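Local structure of SusD-like carbohydrate binding protein (Bacteroides vulgatus, 3LEW) at residues 75-80 / 465-470; 89-94 / 148-153; 167-172 / 485-490; 139-144 / 215-220. The protein probably binds carbohydrate at the outer membrane of its gut bacterium, as a member of the SusD family of nutrient-binding proteins. All blocks are in the same frame, centred on the assembly; numbering follows the deposited sequence. Where two conformers were deposited one is given.

Contact 1: residues 75-80 / 465-470; sequences AIYGKG and SKYYLY
Aromatic contacts fill one end of this meeting of two loops. Tyr77 holds CG anti to its backbone N (chi1 173°), which brings one face of its ring over CE1 of Tyr467, with Tyr77 CD2 3.8 Å from Tyr467 CE1. The ring centroids of Tyr77 and Tyr467 are 4.8 Å apart and the planes lie at 48°, an oblique meeting. Tyr467 also stacks on Phe455, and Arg471 makes a cation-pi contact with Tyr77. Lys466, with CG in the crowded position between N and carbonyl carbon and an extended chain beyond it, crosses the Tyr77 ring obliquely. Lys466 CD comes 3.7 Å from Tyr77 CE1, and Lys466 NZ ends 3.5 Å from Tyr77 OH. Residues 75-80 form a type I turn from Ile76 to Lys79 and lead to Gly80, the N-cap of helix 81-103; the other loop carries an ST turn in which Ser465 OG accepts from Tyr467 N. The contact thus joins early and late regions of the SusD fold. Apolar contact is made by Ile76, whose two methyls share one face of the Tyr470 ring: CD1 makes a CH-pi contact 4.1 Å from the ring centroid and 22° off its normal, while CG2 sits by the root of the ring, 3.4 Å from Tyr470 CA. The hydroxyl of Tyr470 is hydrogen-bonded to Asn52 OD1. Polar linkage across the loops runs through one water, which accepts from Tyr77 N at 3.1 Å and donates to Tyr467 O at 2.7 Å.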
# COMPACT_ATOMS: atom_id res chain seq x y z
N ALA A 75 -0.55 -17.45 2.65
CA ALA A 75 -0.04 -16.75 3.85
C ALA A 75 -1.12 -16.03 4.68
O ALA A 75 -1.22 -16.23 5.88
CB ALA A 75 1.06 -15.74 3.47
N ILE A 76 -1.92 -15.20 4.03
CA ILE A 76 -2.88 -14.37 4.76
C ILE A 76 -4.10 -15.21 5.17
O ILE A 76 -4.50 -15.21 6.33
CB ILE A 76 -3.24 -13.11 3.92
CG1 ILE A 76 -1.99 -12.22 3.74
CG2 ILE A 76 -4.39 -12.30 4.59
CD1 ILE A 76 -1.53 -11.51 5.05
N TYR A 77 -4.68 -15.95 4.23
CA TYR A 77 -5.79 -16.87 4.51
C TYR A 77 -5.36 -17.85 5.60
O TYR A 77 -6.15 -18.25 6.44
CB TYR A 77 -6.14 -17.62 3.24
CG TYR A 77 -7.15 -18.71 3.46
CD1 TYR A 77 -8.49 -18.42 3.50
CD2 TYR A 77 -6.76 -20.03 3.65
CE1 TYR A 77 -9.44 -19.41 3.69
CE2 TYR A 77 -7.72 -21.03 3.85
CZ TYR A 77 -9.05 -20.69 3.89
OH TYR A 77 -10.04 -21.68 4.10
N GLY A 78 -4.08 -18.25 5.55
CA GLY A 78 -3.48 -19.12 6.56
C GLY A 78 -3.18 -18.52 7.93
O GLY A 78 -2.66 -19.23 8.81
N LYS A 79 -3.53 -17.25 8.12
CA LYS A 79 -3.29 -16.55 9.39
C LYS A 79 -1.84 -16.63 9.86
O LYS A 79 -1.54 -16.88 11.06
CB LYS A 79 -4.23 -17.08 10.46
CG LYS A 79 -5.67 -16.62 10.24
CD LYS A 79 -6.56 -17.42 11.20
CE LYS A 79 -7.95 -16.97 11.10
NZ LYS A 79 -8.81 -17.90 11.94
N GLY A 80 -0.92 -16.45 8.92
CA GLY A 80 0.51 -16.39 9.24
C GLY A 80 0.94 -15.08 9.91
O GLY A 80 0.11 -14.26 10.36
N SER A 465 -12.75 -13.81 -3.82
CA SER A 465 -12.29 -15.07 -3.20
C SER A 465 -11.93 -14.88 -1.75
O SER A 465 -11.30 -13.88 -1.39
CB SER A 465 -11.04 -15.58 -3.95
OG SER A 465 -10.45 -16.72 -3.32
N LYS A 466 -12.23 -15.89 -0.93
CA LYS A 466 -11.73 -15.96 0.44
C LYS A 466 -10.23 -15.78 0.54
O LYS A 466 -9.74 -15.30 1.54
CB LYS A 466 -12.12 -17.31 1.11
CG LYS A 466 -11.39 -18.53 0.63
CD LYS A 466 -12.06 -19.83 1.13
CE LYS A 466 -11.23 -21.06 0.78
NZ LYS A 466 -11.88 -22.37 1.17
N TYR A 467 -9.49 -16.15 -0.50
CA TYR A 467 -8.04 -16.05 -0.46
C TYR A 467 -7.51 -14.60 -0.52
O TYR A 467 -6.32 -14.37 -0.28
CB TYR A 467 -7.40 -16.91 -1.55
CG TYR A 467 -7.57 -18.39 -1.31
CD1 TYR A 467 -6.79 -19.04 -0.36
CD2 TYR A 467 -8.51 -19.16 -2.04
CE1 TYR A 467 -6.94 -20.40 -0.11
CE2 TYR A 467 -8.65 -20.51 -1.80
CZ TYR A 467 -7.87 -21.12 -0.82
OH TYR A 467 -7.95 -22.47 -0.60
N TYR A 468 -8.38 -13.64 -0.84
CA TYR A 468 -7.98 -12.25 -0.92
C TYR A 468 -8.00 -11.52 0.42
O TYR A 468 -7.39 -10.49 0.54
CB TYR A 468 -8.87 -11.48 -1.89
CG TYR A 468 -8.87 -11.95 -3.33
CD1 TYR A 468 -7.73 -12.54 -3.91
CD2 TYR A 468 -9.94 -11.65 -4.18
CE1 TYR A 468 -7.73 -12.95 -5.23
CE2 TYR A 468 -9.96 -12.10 -5.53
CZ TYR A 468 -8.82 -12.70 -6.06
OH TYR A 468 -8.79 -13.12 -7.39
N LEU A 469 -8.78 -12.00 1.40
CA LEU A 469 -8.99 -11.15 2.59
C LEU A 469 -8.06 -11.39 3.76
O LEU A 469 -7.73 -12.56 4.09
CB LEU A 469 -10.43 -11.28 3.09
CG LEU A 469 -11.55 -10.96 2.12
CD1 LEU A 469 -12.93 -11.10 2.89
CD2 LEU A 469 -11.35 -9.60 1.54
N TYR A 470 -7.66 -10.31 4.42
CA TYR A 470 -7.03 -10.43 5.74
C TYR A 470 -8.11 -10.90 6.72
O TYR A 470 -9.32 -10.70 6.47
CB TYR A 470 -6.43 -9.12 6.21
CG TYR A 470 -5.13 -8.69 5.52
CD1 TYR A 470 -5.08 -8.43 4.16
CD2 TYR A 470 -4.00 -8.42 6.28
CE1 TYR A 470 -3.87 -7.94 3.53
CE2 TYR A 470 -2.82 -7.97 5.68
CZ TYR A 470 -2.76 -7.75 4.31
OH TYR A 470 -1.57 -7.26 3.78
O HOH W 1 -4.42 -15.54 1.20

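Contact 2: residues 89-94 / 148-153; sequences LAYRVI and CAPIYT
Tyr152 O is the best-held polar atom here: two hydrogen bonds grip it, from Asn98 ND2 and from Tyr129 OH, and CG2 of Ile94 rests 3.9 Å from Tyr152 O. Pro150 O is held by the hydroxyl of Tyr91, which donates from Tyr91 OH to Pro150 O over 2.7 Å. The donor lies in the carbonyl plane on a lone pair, with a C=O...donor angle of 135°. The same hydroxyl is tightly packed, Tyr91 OH standing 3.1 Å from Ala149 CB and 3.2 Å from Pro150 CD. Further back along the ring, Tyr91 CE1 meets the edge of the Tyr152 ring at CD2, 3.8 Å away, the two planes at 78°. A phenylalanine at Tyr91 removes the hydroxyl that Pro150 O accepts from, and would probably loosen the hold of helix 81-103 on residues 148-153. Tyr91 and Ile94 project from helix 81-103 and also touch Leu132 and Tyr129 of helix 111-135. Strand 147-149 is paired with strand 168-169 through a classic beta bulge at Cys148 and Ala149; Cys148 of the strand and Ile151 of the loop after it rest against Val173 of helix 170-187.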
# COMPACT_ATOMS: atom_id res chain seq x y z
N LEU A 89 -0.54 -4.21 14.90
CA LEU A 89 -0.11 -2.85 14.60
C LEU A 89 -1.32 -1.93 14.53
O LEU A 89 -1.29 -0.84 15.13
CB LEU A 89 0.70 -2.73 13.32
CG LEU A 89 2.06 -3.43 13.26
CD1 LEU A 89 2.69 -3.22 11.87
CD2 LEU A 89 3.00 -3.00 14.45
N ALA A 90 -2.37 -2.35 13.81
CA ALA A 90 -3.56 -1.52 13.66
C ALA A 90 -4.12 -1.12 15.04
O ALA A 90 -4.34 0.05 15.33
CB ALA A 90 -4.65 -2.22 12.81
N TYR A 91 -4.32 -2.10 15.92
CA TYR A 91 -5.00 -1.82 17.17
C TYR A 91 -4.12 -1.20 18.24
O TYR A 91 -4.59 -0.35 19.00
CB TYR A 91 -5.80 -3.05 17.70
CG TYR A 91 -7.08 -3.23 16.90
CD1 TYR A 91 -8.18 -2.41 17.11
CD2 TYR A 91 -7.16 -4.17 15.86
CE1 TYR A 91 -9.32 -2.52 16.37
CE2 TYR A 91 -8.33 -4.30 15.13
CZ TYR A 91 -9.40 -3.47 15.35
OH TYR A 91 -10.57 -3.59 14.60
N ARG A 92 -2.83 -1.56 18.29
CA ARG A 92 -1.96 -0.90 19.25
C ARG A 92 -1.78 0.58 18.91
O ARG A 92 -1.77 1.42 19.84
CB ARG A 92 -0.64 -1.63 19.42
CG ARG A 92 -0.87 -2.97 20.07
CD ARG A 92 0.40 -3.67 20.39
NE ARG A 92 0.11 -4.97 21.02
N VAL A 93 -1.72 0.92 17.63
CA VAL A 93 -1.47 2.31 17.21
C VAL A 93 -2.77 3.11 17.27
O VAL A 93 -2.78 4.25 17.75
CB VAL A 93 -0.72 2.40 15.90
CG1 VAL A 93 -0.44 3.90 15.51
CG2 VAL A 93 0.61 1.65 16.02
N ILE A 94 -3.89 2.46 16.95
CA ILE A 94 -5.20 3.08 17.26
C ILE A 94 -5.29 3.43 18.73
O ILE A 94 -5.80 4.50 19.11
CB ILE A 94 -6.39 2.17 16.81
CG1 ILE A 94 -6.56 2.21 15.27
CG2 ILE A 94 -7.71 2.55 17.56
CD1 ILE A 94 -7.51 1.07 14.70
N CYS A 148 -16.51 -6.54 9.39
CA CYS A 148 -15.16 -6.02 9.13
C CYS A 148 -14.29 -6.15 10.40
O CYS A 148 -13.53 -7.10 10.52
CB CYS A 148 -15.24 -4.60 8.61
SG CYS A 148 -13.62 -3.90 8.19
N ALA A 149 -14.45 -5.23 11.36
CA ALA A 149 -13.54 -5.18 12.51
C ALA A 149 -14.17 -4.28 13.59
O ALA A 149 -15.00 -3.44 13.27
CB ALA A 149 -12.14 -4.64 12.08
N PRO A 150 -13.78 -4.46 14.84
CA PRO A 150 -14.29 -3.61 15.93
C PRO A 150 -13.74 -2.20 15.83
O PRO A 150 -12.59 -2.00 15.39
CB PRO A 150 -13.81 -4.30 17.21
CG PRO A 150 -13.01 -5.49 16.78
CD PRO A 150 -12.93 -5.57 15.32
N ILE A 151 -14.55 -1.23 16.24
CA ILE A 151 -14.16 0.18 16.25
C ILE A 151 -14.03 0.64 17.67
O ILE A 151 -14.98 0.53 18.44
CB ILE A 151 -15.22 1.05 15.53
CG1 ILE A 151 -15.28 0.66 14.06
CG2 ILE A 151 -14.88 2.54 15.68
CD1 ILE A 151 -16.34 1.38 13.24
N TYR A 152 -12.84 1.14 18.03
CA TYR A 152 -12.63 1.77 19.32
C TYR A 152 -12.24 3.22 19.12
O TYR A 152 -11.36 3.55 18.28
CB TYR A 152 -11.49 1.09 20.10
CG TYR A 152 -11.72 -0.37 20.29
CD1 TYR A 152 -12.60 -0.82 21.23
CD2 TYR A 152 -11.08 -1.31 19.47
CE1 TYR A 152 -12.85 -2.20 21.38
CE2 TYR A 152 -11.31 -2.66 19.63
CZ TYR A 152 -12.20 -3.09 20.56
OH TYR A 152 -12.46 -4.45 20.71
N THR A 153 -12.89 4.08 19.91
CA THR A 153 -12.63 5.51 19.88
C THR A 153 -12.24 6.07 21.25
O THR A 153 -12.09 7.28 21.40
CB THR A 153 -13.83 6.29 19.29
OG1 THR A 153 -14.99 6.14 20.14
CG2 THR A 153 -14.13 5.82 17.89

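Contact 3: residues 167-172 / 485-490; sequences ASSVSE and KDHPKL
His487 points its CB toward residues 167-172, and CG, anti to the carbonyl carbon, turns the imidazole onto the start of helix 170-187. The ring edge at CD2 meets a carbonyl near the ring plane, His487 CD2 lying 3.4 Å from Ala167 O. Across one face, near CE1 and NE2, lies Ser169 CB, a CH-pi contact 4.0 Å from the His487 centroid and 15° off the ring normal. At the tip, His487 NE2 is hydrogen-bonded to an in-plane water at 2.8 Å, and that water donates to Glu172 OE1 at 2.6 Å, the carboxylate turned 79° against the ring. An alanine at His487 removes the ring over Ser169 CB and the water bridge's NE2 end, and would probably leave the 485-490 loop less firmly held. Two further waters donate to Ala167 O, one of them accepting from His487 N and the other donating to Asp486 OD2, so the carbonyl is tied to the 485-490 loop. Glu172 OE1 also takes Ser169 N at 3.0 Å and 168°, approached from above the carboxylate plane, while Glu172 N donates to Ser169 OG at 3.1 Å. These reciprocal bonds are the capping box that closes the N-terminus of helix 170-187.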
# COMPACT_ATOMS: atom_id res chain seq x y z
N ALA A 167 -17.62 -6.60 16.15
CA ALA A 167 -17.11 -6.00 14.95
C ALA A 167 -18.23 -5.16 14.29
O ALA A 167 -19.41 -5.53 14.33
CB ALA A 167 -16.64 -7.09 13.98
N SER A 168 -17.82 -4.05 13.70
CA SER A 168 -18.66 -3.20 12.84
C SER A 168 -18.57 -3.69 11.41
O SER A 168 -17.69 -4.48 11.11
CB SER A 168 -18.19 -1.75 12.91
OG SER A 168 -18.40 -1.26 14.21
N SER A 169 -19.43 -3.18 10.54
CA SER A 169 -19.48 -3.60 9.14
C SER A 169 -18.48 -2.81 8.33
O SER A 169 -17.98 -1.75 8.77
CB SER A 169 -20.83 -3.33 8.50
OG SER A 169 -21.09 -1.93 8.43
N VAL A 170 -18.23 -3.30 7.12
CA VAL A 170 -17.30 -2.60 6.22
C VAL A 170 -17.76 -1.17 5.93
O VAL A 170 -16.92 -0.24 5.95
CB VAL A 170 -17.05 -3.41 4.90
CG1 VAL A 170 -18.36 -3.72 4.16
CG2 VAL A 170 -16.02 -2.68 3.99
N SER A 171 -19.07 -0.95 5.76
CA SER A 171 -19.57 0.42 5.54
C SER A 171 -19.29 1.30 6.78
O SER A 171 -18.89 2.46 6.66
CB SER A 171 -21.07 0.43 5.26
OG SER A 171 -21.38 -0.18 4.02
N GLU A 172 -19.49 0.73 7.96
CA GLU A 172 -19.27 1.48 9.20
C GLU A 172 -17.79 1.82 9.43
O GLU A 172 -17.47 2.92 9.89
CB GLU A 172 -19.83 0.72 10.39
CG GLU A 172 -21.33 0.69 10.43
CD GLU A 172 -21.93 -0.28 11.44
OE1 GLU A 172 -21.25 -1.25 11.84
OE2 GLU A 172 -23.14 -0.08 11.75
N LYS A 485 -21.44 -10.71 17.00
CA LYS A 485 -22.80 -10.51 17.47
C LYS A 485 -23.69 -9.73 16.49
O LYS A 485 -24.88 -10.10 16.31
CB LYS A 485 -22.79 -9.80 18.81
CG LYS A 485 -24.13 -9.76 19.49
CD LYS A 485 -24.05 -8.90 20.77
CE LYS A 485 -25.40 -8.79 21.47
NZ LYS A 485 -25.37 -7.75 22.56
N ASP A 486 -23.16 -8.67 15.90
CA ASP A 486 -23.95 -7.78 15.05
C ASP A 486 -23.85 -8.17 13.57
O ASP A 486 -24.82 -7.99 12.81
CB ASP A 486 -23.54 -6.32 15.24
CG ASP A 486 -23.87 -5.80 16.62
OD1 ASP A 486 -24.78 -6.32 17.28
OD2 ASP A 486 -23.20 -4.85 17.04
N HIS A 487 -22.68 -8.67 13.17
CA HIS A 487 -22.41 -9.06 11.78
C HIS A 487 -21.71 -10.40 11.81
O HIS A 487 -20.63 -10.53 12.38
CB HIS A 487 -21.55 -8.00 11.11
CG HIS A 487 -22.16 -6.63 11.16
ND1 HIS A 487 -23.29 -6.31 10.43
CD2 HIS A 487 -21.86 -5.54 11.91
CE1 HIS A 487 -23.65 -5.06 10.72
NE2 HIS A 487 -22.80 -4.58 11.62
N PRO A 488 -22.31 -11.42 11.17
CA PRO A 488 -21.73 -12.75 11.29
C PRO A 488 -20.44 -12.97 10.48
O PRO A 488 -20.20 -12.33 9.46
CB PRO A 488 -22.82 -13.66 10.71
CG PRO A 488 -23.53 -12.77 9.70
CD PRO A 488 -23.59 -11.44 10.44
N LYS A 489 -19.63 -13.90 10.97
CA LYS A 489 -18.45 -14.32 10.28
C LYS A 489 -18.88 -14.84 8.91
O LYS A 489 -19.92 -15.49 8.77
CB LYS A 489 -17.77 -15.46 11.09
CG LYS A 489 -16.49 -16.00 10.50
CD LYS A 489 -15.83 -16.97 11.48
CE LYS A 489 -14.50 -17.47 11.01
NZ LYS A 489 -13.85 -18.29 12.06
N LEU A 490 -18.08 -14.55 7.89
CA LEU A 490 -18.45 -14.96 6.53
C LEU A 490 -18.54 -16.48 6.44
O LEU A 490 -17.66 -17.21 6.98
CB LEU A 490 -17.43 -14.43 5.51
CG LEU A 490 -17.28 -12.93 5.33
CD1 LEU A 490 -16.31 -12.67 4.15
CD2 LEU A 490 -18.65 -12.23 5.09
O HOH W 2 -20.40 -8.07 15.03
O HOH W 3 -21.32 -3.59 15.73
O HOH W 4 -22.65 -2.63 13.57

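Contact 4: residues 139-144 / 215-220; sequences AIDKDP and YARQWE
Asp141 lays its carboxylate flat on the guanidinium of Arg217, the two planes only 5° apart. Its OD2 sits over the centre of the group, with Asp141 OD2 3.4 Å from Arg217 NE. This is a salt bridge of charges alone, since the oxygen lies well out of the guanidinium plane and no N-H points at it. On the opposite face Trp219 comes edge-on, its CZ2 3.5 Å above the guanidinium plane, so the cation is sandwiched between a carboxylate and an indole edge. Beside this pair, Ile140 slides past the arginine in the opposite direction, with Ile140 CG2 3.5 Å from Arg217 CD, and its CD1 lies 3.8 Å from Ala216 O. One water joins the backbones, accepting from Ile140 N at 3.0 Å and donating to Tyr215 O at 2.7 Å. In the next shell, the torsions set these groups. Arg217 bends at chi3 (71°), which folds the guanidinium back between its two neighbours, and Asp141 keeps CG in the crowded position between N and carbonyl carbon. Asp141 OD1 has a weak hydrogen bond from Gln416 NE2, while the Trp219 ring stacks on His359. Arg217 itself has positive phi and belongs to a Schellman motif that ends helix 202-215. Gln218 then takes the N-cap position of helix 219-232, so the arginine occupies the corner between two successive helices. The 139-144 loop faces this corner on its way from helix 111-135 to strand 147-149, and Ile140 also leans on Ser171 of helix 170-187, whose Tyr174 and Ile178 touch Ala216.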
# COMPACT_ATOMS: atom_id res chain seq x y z
N ALA A 139 -15.48 -5.68 -1.18
CA ALA A 139 -15.86 -4.30 -1.56
C ALA A 139 -17.15 -3.86 -0.87
O ALA A 139 -18.09 -4.66 -0.65
CB ALA A 139 -16.01 -4.18 -3.06
N ILE A 140 -17.22 -2.57 -0.58
CA ILE A 140 -18.38 -1.98 0.07
C ILE A 140 -19.67 -2.18 -0.75
O ILE A 140 -20.76 -2.24 -0.18
CB ILE A 140 -18.07 -0.50 0.41
CG1 ILE A 140 -19.07 0.04 1.40
CG2 ILE A 140 -18.05 0.36 -0.85
CD1 ILE A 140 -18.76 1.48 1.90
N ASP A 141 -19.57 -2.29 -2.08
CA ASP A 141 -20.74 -2.51 -2.91
C ASP A 141 -21.00 -3.99 -3.19
O ASP A 141 -22.02 -4.32 -3.77
CB ASP A 141 -20.71 -1.71 -4.22
CG ASP A 141 -19.57 -2.09 -5.15
OD1 ASP A 141 -18.48 -2.43 -4.66
OD2 ASP A 141 -19.79 -2.01 -6.39
N LYS A 142 -20.13 -4.87 -2.71
CA LYS A 142 -20.35 -6.31 -2.79
C LYS A 142 -21.30 -6.67 -1.65
O LYS A 142 -22.35 -7.25 -1.88
CB LYS A 142 -19.02 -7.03 -2.66
CG LYS A 142 -19.07 -8.51 -2.89
CD LYS A 142 -19.40 -9.33 -1.67
CE LYS A 142 -18.90 -10.80 -1.82
NZ LYS A 142 -19.54 -11.67 -0.75
N ASP A 143 -20.97 -6.26 -0.42
CA ASP A 143 -21.81 -6.52 0.76
C ASP A 143 -21.59 -5.32 1.75
O ASP A 143 -20.68 -5.44 2.59
CB ASP A 143 -21.27 -7.90 1.29
CG ASP A 143 -22.09 -8.53 2.41
OD1 ASP A 143 -22.97 -7.82 2.94
OD2 ASP A 143 -21.84 -9.74 2.79
N PRO A 144 -22.39 -4.24 1.72
CA PRO A 144 -22.05 -3.16 2.65
C PRO A 144 -22.19 -3.45 4.13
O PRO A 144 -21.65 -2.72 4.95
CB PRO A 144 -23.00 -2.02 2.25
CG PRO A 144 -24.07 -2.64 1.48
CD PRO A 144 -23.53 -3.89 0.85
N TYR A 215 -12.11 4.48 -2.09
CA TYR A 215 -12.33 3.10 -1.73
C TYR A 215 -13.74 2.85 -1.19
O TYR A 215 -14.31 1.79 -1.45
CB TYR A 215 -11.30 2.66 -0.70
CG TYR A 215 -9.86 2.60 -1.16
CD1 TYR A 215 -9.45 2.99 -2.44
CD2 TYR A 215 -8.87 2.15 -0.29
CE1 TYR A 215 -8.13 2.92 -2.82
CE2 TYR A 215 -7.56 2.08 -0.69
CZ TYR A 215 -7.19 2.45 -1.94
OH TYR A 215 -5.85 2.42 -2.30
N ALA A 216 -14.30 3.84 -0.51
CA ALA A 216 -15.67 3.83 -0.01
C ALA A 216 -16.75 4.14 -1.05
O ALA A 216 -17.94 4.15 -0.72
CB ALA A 216 -15.79 4.82 1.20
N ARG A 217 -16.34 4.43 -2.29
CA ARG A 217 -17.25 4.77 -3.40
C ARG A 217 -18.01 6.08 -3.21
O ARG A 217 -19.14 6.25 -3.71
CB ARG A 217 -18.19 3.57 -3.71
CG ARG A 217 -17.41 2.28 -3.83
CD ARG A 217 -18.28 1.06 -4.29
NE ARG A 217 -18.69 1.15 -5.69
CZ ARG A 217 -17.94 0.79 -6.73
NH1 ARG A 217 -16.73 0.32 -6.55
NH2 ARG A 217 -18.41 0.91 -7.97
N GLN A 218 -17.37 7.00 -2.46
CA GLN A 218 -17.85 8.37 -2.25
C GLN A 218 -17.19 9.26 -3.30
O GLN A 218 -16.23 10.00 -3.02
CB GLN A 218 -17.48 8.83 -0.84
CG GLN A 218 -18.26 8.09 0.24
CD GLN A 218 -19.73 8.45 0.23
OE1 GLN A 218 -20.10 9.53 -0.19
NE2 GLN A 218 -20.56 7.54 0.69
N TRP A 219 -17.65 9.12 -4.55
CA TRP A 219 -16.94 9.69 -5.69
C TRP A 219 -16.86 11.22 -5.61
O TRP A 219 -15.81 11.78 -5.89
CB TRP A 219 -17.60 9.28 -7.01
CG TRP A 219 -17.95 7.82 -7.12
CD1 TRP A 219 -19.18 7.28 -7.37
CD2 TRP A 219 -17.05 6.72 -7.00
NE1 TRP A 219 -19.11 5.91 -7.39
CE2 TRP A 219 -17.81 5.54 -7.17
CE3 TRP A 219 -15.69 6.60 -6.73
CZ2 TRP A 219 -17.24 4.27 -7.11
CZ3 TRP A 219 -15.12 5.34 -6.68
CH2 TRP A 219 -15.93 4.19 -6.85
N GLU A 220 -17.97 11.87 -5.27
CA GLU A 220 -18.01 13.34 -5.17
C GLU A 220 -16.98 13.84 -4.15
O GLU A 220 -16.21 14.76 -4.43
CB GLU A 220 -19.40 13.81 -4.78
CG GLU A 220 -19.71 15.24 -5.15
CD GLU A 220 -19.93 15.38 -6.66
OE1 GLU A 220 -21.00 14.92 -7.22
OE2 GLU A 220 -19.02 15.94 -7.27
O HOH W 5 -14.84 -0.87 -1.31

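In the fold
All four contacts lie 17 to 24 Å from the centre of the chain, their own centres 14 to 21 Å apart. Along the chain, contacts 2 and 4 lie within the span bridged by contact 1, whereas contact 3 crosses it, and contacts 2 and 4 cross each other. Contacts 2 and 3 meet in the two-stranded sheet of 147-149 and 168-169; contacts 3 and 4 meet where Ser171 OG reaches Pro144 O; contacts 1 and 3 touch through Leu469 and Leu490. Residues 75-80 of contact 1 lie just before helix 81-103, on which contact 2 sits. Contacts 1 and 3 tie the last part of the chain to its helical N-terminal region; contacts 2 and 4 join parts within the first half.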